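Side-chain contacts in E3 ubiquitin-protein ligase RNF31 (PDB 5Y3T), which transfers ubiquitin to protein substrates as an E3 ligase and, through the UBA region described here, probably binds partner proteins such as HOIL-1: residues V14-E19 / E40-W45; S48-V53 / K78-R83; R100-L105 / E114-A119. One frame throughout, in Å; residues are numbered along the deposited sequence.

Interaction 1. Residues V14-E19 / E40-W45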
# COMPACT_ATOMS: atom_id res chain seq x y z
N VAL B 14 22.03 11.13 3.02
CA VAL B 14 21.13 12.29 3.00
C VAL B 14 21.56 13.28 1.90
O VAL B 14 20.75 13.87 1.24
CB VAL B 14 21.04 12.98 4.36
CG1 VAL B 14 20.38 14.34 4.23
CG2 VAL B 14 20.26 12.11 5.35
N SER B 15 22.86 13.44 1.74
CA SER B 15 23.44 14.35 0.75
C SER B 15 22.98 14.04 -0.65
O SER B 15 22.59 14.93 -1.38
CB SER B 15 24.97 14.28 0.83
OG SER B 15 25.52 14.90 -0.28
N MET B 16 22.98 12.78 -1.02
CA MET B 16 22.56 12.40 -2.37
C MET B 16 21.07 12.48 -2.53
O MET B 16 20.59 12.81 -3.61
CB MET B 16 23.02 10.99 -2.71
CG MET B 16 24.33 10.99 -3.47
SD MET B 16 25.32 9.58 -3.02
CE MET B 16 26.50 9.71 -4.37
N ILE B 17 20.34 12.17 -1.45
CA ILE B 17 18.88 12.34 -1.44
C ILE B 17 18.56 13.81 -1.73
O ILE B 17 17.65 14.11 -2.48
CB ILE B 17 18.25 11.95 -0.05
CG1 ILE B 17 18.35 10.45 0.25
CG2 ILE B 17 16.81 12.44 0.08
CD1 ILE B 17 17.99 9.55 -0.88
N GLN B 18 19.32 14.70 -1.08
CA GLN B 18 19.13 16.14 -1.15
C GLN B 18 19.32 16.63 -2.58
O GLN B 18 18.41 17.22 -3.14
CB GLN B 18 20.09 16.83 -0.18
CG GLN B 18 19.94 18.32 -0.05
CD GLN B 18 20.66 18.86 1.17
OE1 GLN B 18 21.88 18.92 1.19
NE2 GLN B 18 19.90 19.27 2.17
N GLU B 19 20.47 16.30 -3.19
CA GLU B 19 20.74 16.56 -4.62
C GLU B 19 19.62 16.00 -5.50
O GLU B 19 19.10 16.69 -6.36
CB GLU B 19 22.06 15.93 -5.07
CG GLU B 19 23.28 16.83 -4.96
CD GLU B 19 24.59 16.08 -5.19
OE1 GLU B 19 24.57 14.93 -5.71
OE2 GLU B 19 25.66 16.64 -4.85
N GLU B 40 28.29 6.56 -8.48
CA GLU B 40 28.63 7.76 -7.69
C GLU B 40 27.78 8.96 -8.10
O GLU B 40 27.78 9.97 -7.40
CB GLU B 40 30.11 8.16 -7.83
CG GLU B 40 31.10 7.28 -7.06
CD GLU B 40 31.69 6.15 -7.89
OE1 GLU B 40 31.68 6.25 -9.13
OE2 GLU B 40 32.17 5.14 -7.29
N VAL B 41 27.05 8.82 -9.22
CA VAL B 41 26.29 9.86 -9.88
C VAL B 41 24.87 9.31 -10.14
O VAL B 41 24.48 8.99 -11.30
CB VAL B 41 26.95 10.25 -11.24
CG1 VAL B 41 28.21 11.07 -11.01
CG2 VAL B 41 27.29 9.01 -12.10
N PRO B 42 24.08 9.18 -9.09
CA PRO B 42 22.74 8.57 -9.26
C PRO B 42 21.80 9.25 -10.24
O PRO B 42 21.03 8.58 -10.91
CB PRO B 42 22.15 8.61 -7.84
CG PRO B 42 22.97 9.63 -7.10
CD PRO B 42 24.35 9.55 -7.69
N LEU B 43 21.84 10.58 -10.32
CA LEU B 43 20.97 11.29 -11.27
C LEU B 43 21.25 10.88 -12.69
O LEU B 43 20.33 10.58 -13.44
CB LEU B 43 21.11 12.80 -11.14
CG LEU B 43 20.61 13.35 -9.79
CD1 LEU B 43 20.90 14.84 -9.71
CD2 LEU B 43 19.12 13.06 -9.59
N GLN B 44 22.54 10.82 -13.04
CA GLN B 44 22.94 10.40 -14.38
C GLN B 44 22.44 9.01 -14.68
O GLN B 44 21.80 8.81 -15.70
CB GLN B 44 24.45 10.47 -14.59
CG GLN B 44 24.95 11.89 -14.87
CD GLN B 44 26.44 11.93 -15.08
OE1 GLN B 44 26.98 11.16 -15.87
NE2 GLN B 44 27.13 12.80 -14.34
N TRP B 45 22.70 8.07 -13.76
CA TRP B 45 22.25 6.69 -13.94
C TRP B 45 20.76 6.59 -14.18
O TRP B 45 20.34 5.84 -15.06
CB TRP B 45 22.67 5.78 -12.77
CG TRP B 45 22.40 4.31 -13.02
CD1 TRP B 45 23.27 3.39 -13.55
CD2 TRP B 45 21.18 3.59 -12.75
NE1 TRP B 45 22.66 2.15 -13.63
CE2 TRP B 45 21.39 2.24 -13.13
CE3 TRP B 45 19.93 3.96 -12.22
CZ2 TRP B 45 20.40 1.28 -13.01
CZ3 TRP B 45 18.94 3.00 -12.09
CH2 TRP B 45 19.18 1.66 -12.49
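Met16 reaches from the helix 2-22 to the point where the helix 42-64 begins, and lays its thioether across Pro42. Together with the helix 27-37, these helices form a three-helix arrangement consistent with the UBA fold, and the contact ties its first helix to the start of its third on the surface of the chain. The Met16 side chain can be followed outward atom by atom. Met16 CB points toward the other segment but is still 4.6 Å from Pro42 CG. Met16 CG makes the first real approach, 4.1 Å from Pro42 CG. At that stage the chain bends (chi2 145°), which carries Met16 SD beside the proline ring, 4.7 Å from Pro42 CG. The last torsion is nearly extended (chi3 167°), and it sends the methyl CE past the ring. Met16 CE rests 4.0 Å from Pro42 CD, and Met16 CE comes to 3.3 Å from Glu40 O. Methionine and proline therefore cross at about a right angle, and the methyl ends in the corner between the ring and the backbone just ahead of the helix.

Val41 takes the N-cap position there: its carbonyl oxygen accepts a bond from Trp45 N, while its own N-H is held by the hydroxyl of Thr39. The indole of Trp45 packs on Ala33 and Tyr36 of the helix 27-37. One turn along from the methionine, Glu19 comes nearest with its backbone oxygen, while its side chain stays farther off, CB being its closest atom. No hydrogen bond crosses between the segments. The second point of contact is apolar on one side alone: Leu43 CD1, which belongs to a side chain also covered by Ala23 and Ala25, lies 4.2 Å from Glu19 O.

Interaction 2. Residues S48-V53 / K78-R83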
# COMPACT_ATOMS: atom_id res chain seq x y z
N SER B 48 19.83 7.79 -17.82
CA SER B 48 20.36 6.97 -18.91
C SER B 48 20.05 5.44 -18.81
O SER B 48 19.86 4.80 -19.85
CB SER B 48 21.87 7.24 -19.05
OG SER B 48 22.65 6.25 -18.43
N GLU B 49 19.99 4.88 -17.60
CA GLU B 49 19.88 3.42 -17.41
C GLU B 49 18.55 2.87 -16.94
O GLU B 49 18.28 1.69 -17.20
CB GLU B 49 20.96 2.95 -16.43
CG GLU B 49 22.38 3.21 -16.89
CD GLU B 49 22.57 2.75 -18.34
OE1 GLU B 49 22.43 1.52 -18.62
OE2 GLU B 49 22.79 3.65 -19.19
N LEU B 50 17.72 3.69 -16.26
CA LEU B 50 16.53 3.19 -15.57
C LEU B 50 15.57 2.42 -16.48
O LEU B 50 15.17 1.28 -16.17
CB LEU B 50 15.77 4.31 -14.87
CG LEU B 50 14.55 3.90 -14.01
CD1 LEU B 50 14.89 2.83 -12.98
CD2 LEU B 50 13.92 5.14 -13.37
N SER B 51 15.22 3.05 -17.60
CA SER B 51 14.27 2.48 -18.54
C SER B 51 14.67 1.10 -19.05
O SER B 51 13.79 0.33 -19.42
CB SER B 51 14.04 3.42 -19.72
OG SER B 51 15.12 3.30 -20.63
N TYR B 52 15.96 0.78 -19.10
CA TYR B 52 16.40 -0.55 -19.55
C TYR B 52 16.12 -1.56 -18.45
O TYR B 52 15.72 -2.68 -18.74
CB TYR B 52 17.89 -0.62 -19.93
CG TYR B 52 18.34 0.15 -21.18
CD1 TYR B 52 17.45 0.46 -22.22
CD2 TYR B 52 19.69 0.53 -21.33
CE1 TYR B 52 17.88 1.15 -23.35
CE2 TYR B 52 20.12 1.21 -22.46
CZ TYR B 52 19.21 1.52 -23.45
OH TYR B 52 19.62 2.19 -24.56
N VAL B 53 16.37 -1.16 -17.20
CA VAL B 53 16.05 -2.00 -16.05
C VAL B 53 14.54 -2.22 -15.92
O VAL B 53 14.14 -3.36 -15.78
CB VAL B 53 16.59 -1.44 -14.73
CG1 VAL B 53 16.19 -2.34 -13.57
CG2 VAL B 53 18.11 -1.27 -14.81
N LYS B 78 7.06 0.82 -9.83
CA LYS B 78 6.55 0.79 -8.47
C LYS B 78 7.21 -0.38 -7.70
O LYS B 78 7.69 -0.19 -6.60
CB LYS B 78 5.03 0.70 -8.52
CG LYS B 78 4.31 0.78 -7.18
CD LYS B 78 2.81 1.10 -7.33
CE LYS B 78 2.08 0.54 -8.59
NZ LYS B 78 1.94 -0.95 -8.74
N ALA B 79 7.32 -1.54 -8.35
CA ALA B 79 7.95 -2.73 -7.74
C ALA B 79 9.46 -2.57 -7.53
O ALA B 79 9.98 -2.79 -6.44
CB ALA B 79 7.65 -3.98 -8.57
N TRP B 80 10.17 -2.18 -8.58
CA TRP B 80 11.57 -1.79 -8.49
C TRP B 80 11.83 -0.87 -7.29
O TRP B 80 12.71 -1.10 -6.48
CB TRP B 80 11.97 -1.14 -9.82
CG TRP B 80 13.18 -0.28 -9.79
CD1 TRP B 80 13.26 1.09 -9.69
CD2 TRP B 80 14.50 -0.74 -9.90
NE1 TRP B 80 14.58 1.52 -9.72
CE2 TRP B 80 15.35 0.41 -9.84
CE3 TRP B 80 15.05 -1.99 -10.05
CZ2 TRP B 80 16.68 0.31 -9.91
CZ3 TRP B 80 16.34 -2.09 -10.12
CH2 TRP B 80 17.17 -0.95 -10.04
N LEU B 81 11.02 0.14 -7.15
CA LEU B 81 11.21 1.13 -6.11
C LEU B 81 10.77 0.70 -4.73
O LEU B 81 11.38 1.13 -3.77
CB LEU B 81 10.48 2.43 -6.44
CG LEU B 81 11.05 3.27 -7.58
CD1 LEU B 81 10.29 4.57 -7.59
CD2 LEU B 81 12.54 3.54 -7.43
N ASP B 82 9.73 -0.13 -4.61
CA ASP B 82 9.34 -0.58 -3.26
C ASP B 82 10.35 -1.57 -2.69
O ASP B 82 10.50 -1.66 -1.47
CB ASP B 82 7.92 -1.13 -3.23
CG ASP B 82 6.86 -0.05 -3.55
OD1 ASP B 82 7.11 1.19 -3.45
OD2 ASP B 82 5.77 -0.46 -3.96
N ARG B 83 11.11 -2.25 -3.57
CA ARG B 83 12.13 -3.16 -3.15
C ARG B 83 13.50 -2.54 -3.33
O ARG B 83 14.51 -3.25 -3.38
CB ARG B 83 11.99 -4.47 -3.91
CG ARG B 83 10.63 -5.13 -3.75
CD ARG B 83 10.11 -5.23 -2.31
NE ARG B 83 11.08 -5.84 -1.40
CZ ARG B 83 11.01 -5.82 -0.06
NH1 ARG B 83 10.02 -5.21 0.59
NH2 ARG B 83 11.96 -6.44 0.63
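Val53 and Trp80 mark the nearest backbone approach, with 8.8 Å between their CA atoms, and the helix carrying Val53 is kinked where the N atoms of Ser51 and Tyr52 have no bond to the turn before. Tyr52 N turns instead to Glu49 O at 3.1 Å, and Val53 N reaches the same oxygen by a weak bond.

The gap between the helices is filled by one large ring. Trp80 extends its indole with CG anti to the backbone N (chi1 161°), and two aliphatic side chains meet it at different places. Val53 sets CG1 over a face of the six-membered ring of Trp80, a CH-pi contact with 3.9 Å from the methyl to the ring centroid, lying 29° off the ring normal. Trp80 CZ3 is the ring atom nearest to Val53 CG1, at 3.5 Å. Leu50 serves the pyrrole end, where Leu50 CD1 approaches obliquely to 3.5 Å from Trp80 NE1. The isobutyl group points that way because CG stands anti to its own N (chi1 -175°). With an alanine at Trp80, both methyl groups would probably lose the surface they rest on, and a gap would open between the helices.

The indole is also met edge-to-face by the ring of Tyr36 and packed by Trp45 and Leu54. The cluster is thus a buried apolar core joining helices 27-37, 42-64 and 73-82, centred on aromatic rings and of the kind that holds small helical domains together, here within the HOIP UBA domain pair.

Interaction 3. Residues R100-L105 / E114-A119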
# COMPACT_ATOMS: atom_id res chain seq x y z
N ARG B 100 -2.63 -9.97 -7.26
CA ARG B 100 -3.51 -9.57 -6.18
C ARG B 100 -4.65 -8.72 -6.72
O ARG B 100 -5.81 -8.78 -6.24
CB ARG B 100 -2.68 -8.82 -5.12
CG ARG B 100 -3.45 -8.31 -3.91
CD ARG B 100 -2.59 -7.62 -2.86
NE ARG B 100 -1.65 -6.63 -3.39
CZ ARG B 100 -1.97 -5.39 -3.81
NH1 ARG B 100 -3.24 -4.94 -3.81
NH2 ARG B 100 -0.99 -4.60 -4.25
N LYS B 101 -4.33 -7.89 -7.71
CA LYS B 101 -5.33 -7.00 -8.26
C LYS B 101 -6.33 -7.73 -9.16
O LYS B 101 -7.48 -7.41 -9.16
CB LYS B 101 -4.67 -5.83 -8.96
CG LYS B 101 -3.98 -4.92 -7.98
CD LYS B 101 -3.14 -3.87 -8.67
CE LYS B 101 -2.12 -3.21 -7.74
NZ LYS B 101 -1.13 -2.50 -8.58
N VAL B 102 -5.88 -8.75 -9.87
CA VAL B 102 -6.76 -9.58 -10.68
C VAL B 102 -7.70 -10.39 -9.81
O VAL B 102 -8.88 -10.56 -10.15
CB VAL B 102 -5.93 -10.47 -11.65
CG1 VAL B 102 -6.72 -11.69 -12.18
CG2 VAL B 102 -5.38 -9.59 -12.79
N HIS B 103 -7.19 -10.89 -8.70
CA HIS B 103 -8.01 -11.57 -7.71
C HIS B 103 -9.08 -10.62 -7.15
O HIS B 103 -10.21 -11.02 -7.03
CB HIS B 103 -7.15 -12.16 -6.61
CG HIS B 103 -7.93 -12.77 -5.49
ND1 HIS B 103 -8.25 -14.11 -5.46
CD2 HIS B 103 -8.44 -12.22 -4.36
CE1 HIS B 103 -8.94 -14.36 -4.36
NE2 HIS B 103 -9.06 -13.24 -3.67
N GLU B 104 -8.76 -9.36 -6.87
CA GLU B 104 -9.80 -8.44 -6.43
C GLU B 104 -10.84 -8.13 -7.52
O GLU B 104 -12.06 -8.19 -7.28
CB GLU B 104 -9.24 -7.13 -5.91
CG GLU B 104 -10.12 -6.58 -4.78
CD GLU B 104 -9.89 -5.12 -4.45
OE1 GLU B 104 -8.85 -4.54 -4.84
OE2 GLU B 104 -10.78 -4.55 -3.77
N LEU B 105 -10.37 -7.78 -8.71
CA LEU B 105 -11.30 -7.42 -9.77
C LEU B 105 -12.24 -8.58 -10.07
O LEU B 105 -13.42 -8.36 -10.36
CB LEU B 105 -10.57 -6.92 -11.00
CG LEU B 105 -9.98 -5.52 -10.77
CD1 LEU B 105 -9.10 -5.14 -11.93
CD2 LEU B 105 -11.05 -4.46 -10.58
N GLU B 114 -13.48 -10.77 -18.88
CA GLU B 114 -14.23 -9.48 -19.08
C GLU B 114 -13.29 -8.27 -19.18
O GLU B 114 -13.74 -7.10 -19.11
CB GLU B 114 -15.27 -9.20 -17.95
CG GLU B 114 -16.29 -10.32 -17.67
CD GLU B 114 -15.69 -11.56 -17.00
OE1 GLU B 114 -14.89 -11.39 -16.08
OE2 GLU B 114 -16.01 -12.71 -17.40
N GLY B 115 -11.99 -8.53 -19.32
CA GLY B 115 -11.03 -7.51 -19.71
C GLY B 115 -10.18 -6.92 -18.60
O GLY B 115 -9.61 -5.86 -18.79
N SER B 116 -10.06 -7.62 -17.47
CA SER B 116 -9.31 -7.12 -16.32
C SER B 116 -7.80 -6.93 -16.63
O SER B 116 -7.23 -5.89 -16.28
CB SER B 116 -9.51 -8.02 -15.11
OG SER B 116 -8.94 -9.30 -15.30
N LEU B 117 -7.22 -7.89 -17.33
CA LEU B 117 -5.80 -7.85 -17.70
C LEU B 117 -5.49 -6.65 -18.58
O LEU B 117 -4.53 -5.91 -18.31
CB LEU B 117 -5.33 -9.15 -18.38
CG LEU B 117 -5.64 -10.48 -17.70
CD1 LEU B 117 -4.94 -11.61 -18.43
CD2 LEU B 117 -5.23 -10.45 -16.24
N GLN B 118 -6.34 -6.41 -19.56
CA GLN B 118 -6.17 -5.27 -20.49
C GLN B 118 -6.35 -3.94 -19.77
O GLN B 118 -5.54 -3.04 -19.97
CB GLN B 118 -7.13 -5.34 -21.68
CG GLN B 118 -6.88 -6.53 -22.61
CD GLN B 118 -7.22 -7.90 -21.98
OE1 GLN B 118 -7.95 -7.98 -20.98
NE2 GLN B 118 -6.68 -8.98 -22.56
N ALA B 119 -7.37 -3.83 -18.90
CA ALA B 119 -7.62 -2.60 -18.11
C ALA B 119 -6.57 -2.29 -17.05
O ALA B 119 -6.31 -1.12 -16.77
CB ALA B 119 -8.98 -2.68 -17.44
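Val102 and Leu117 make the tight part of this contact: their methyls Val102 CG2 and Leu117 CD2 are 3.6 Å apart, and the two side chains meet at a slant. Each is set for it by its first torsion. Val102 CG2 and Leu117 CG both lie anti to the carbonyl carbon of their own residue, beside the backbone N. The fit is close although both residues remain partly exposed to solvent.

The deeper half is looser. Ser116, although buried, faces the helix 87-107 with a small side chain, and Ser116 CB stays 4.3 Å from Leu105 CD1. Ser116 OG stands 4.4 Å from Val102 CG2, and no hydrogen bond crosses the segments. The short side chain suits the close backbones, with the CA atoms of Val102 and Ser116 at 6.7 Å. Helices 87-107, 116-122 and 127-145 here pack as a second three-helix unit, consistent with the other member of the HOIP UBA pair. Leu120 lies against both Val102 and Leu105, and Leu131 covers the latter from the last of these helices.

The solvent side begins at the exposed Glu114. Just before the helix 116-122, Gly115 takes the N-cap position with a positive phi (102°), where a CB would strike the preceding carbonyl oxygen. Gly115 O accepts a bond from Ala119 N at 3.0 Å.

In the fold
The three contacts follow one another along the chain, each closing before the next opens. Interactions 1 and 2 have centres 15 Å apart and share the helix 42-64; Trp45 of the first segment pair packs on Leu50, Val53 and Trp80 of the second, so the two contacts adjoin through Trp45. Interaction 3 lies 23 Å from interaction 2 by centres and 37 Å from interaction 1, on the opposite side of the chain's centre. It touches interaction 2 where the ends of Lys78 and Lys101, of like charge, come close, on the successive helices 73-82 and 87-107. The result is an elongated helical UBA pair, with other protein chains packing near interactions 1, 2 and 3.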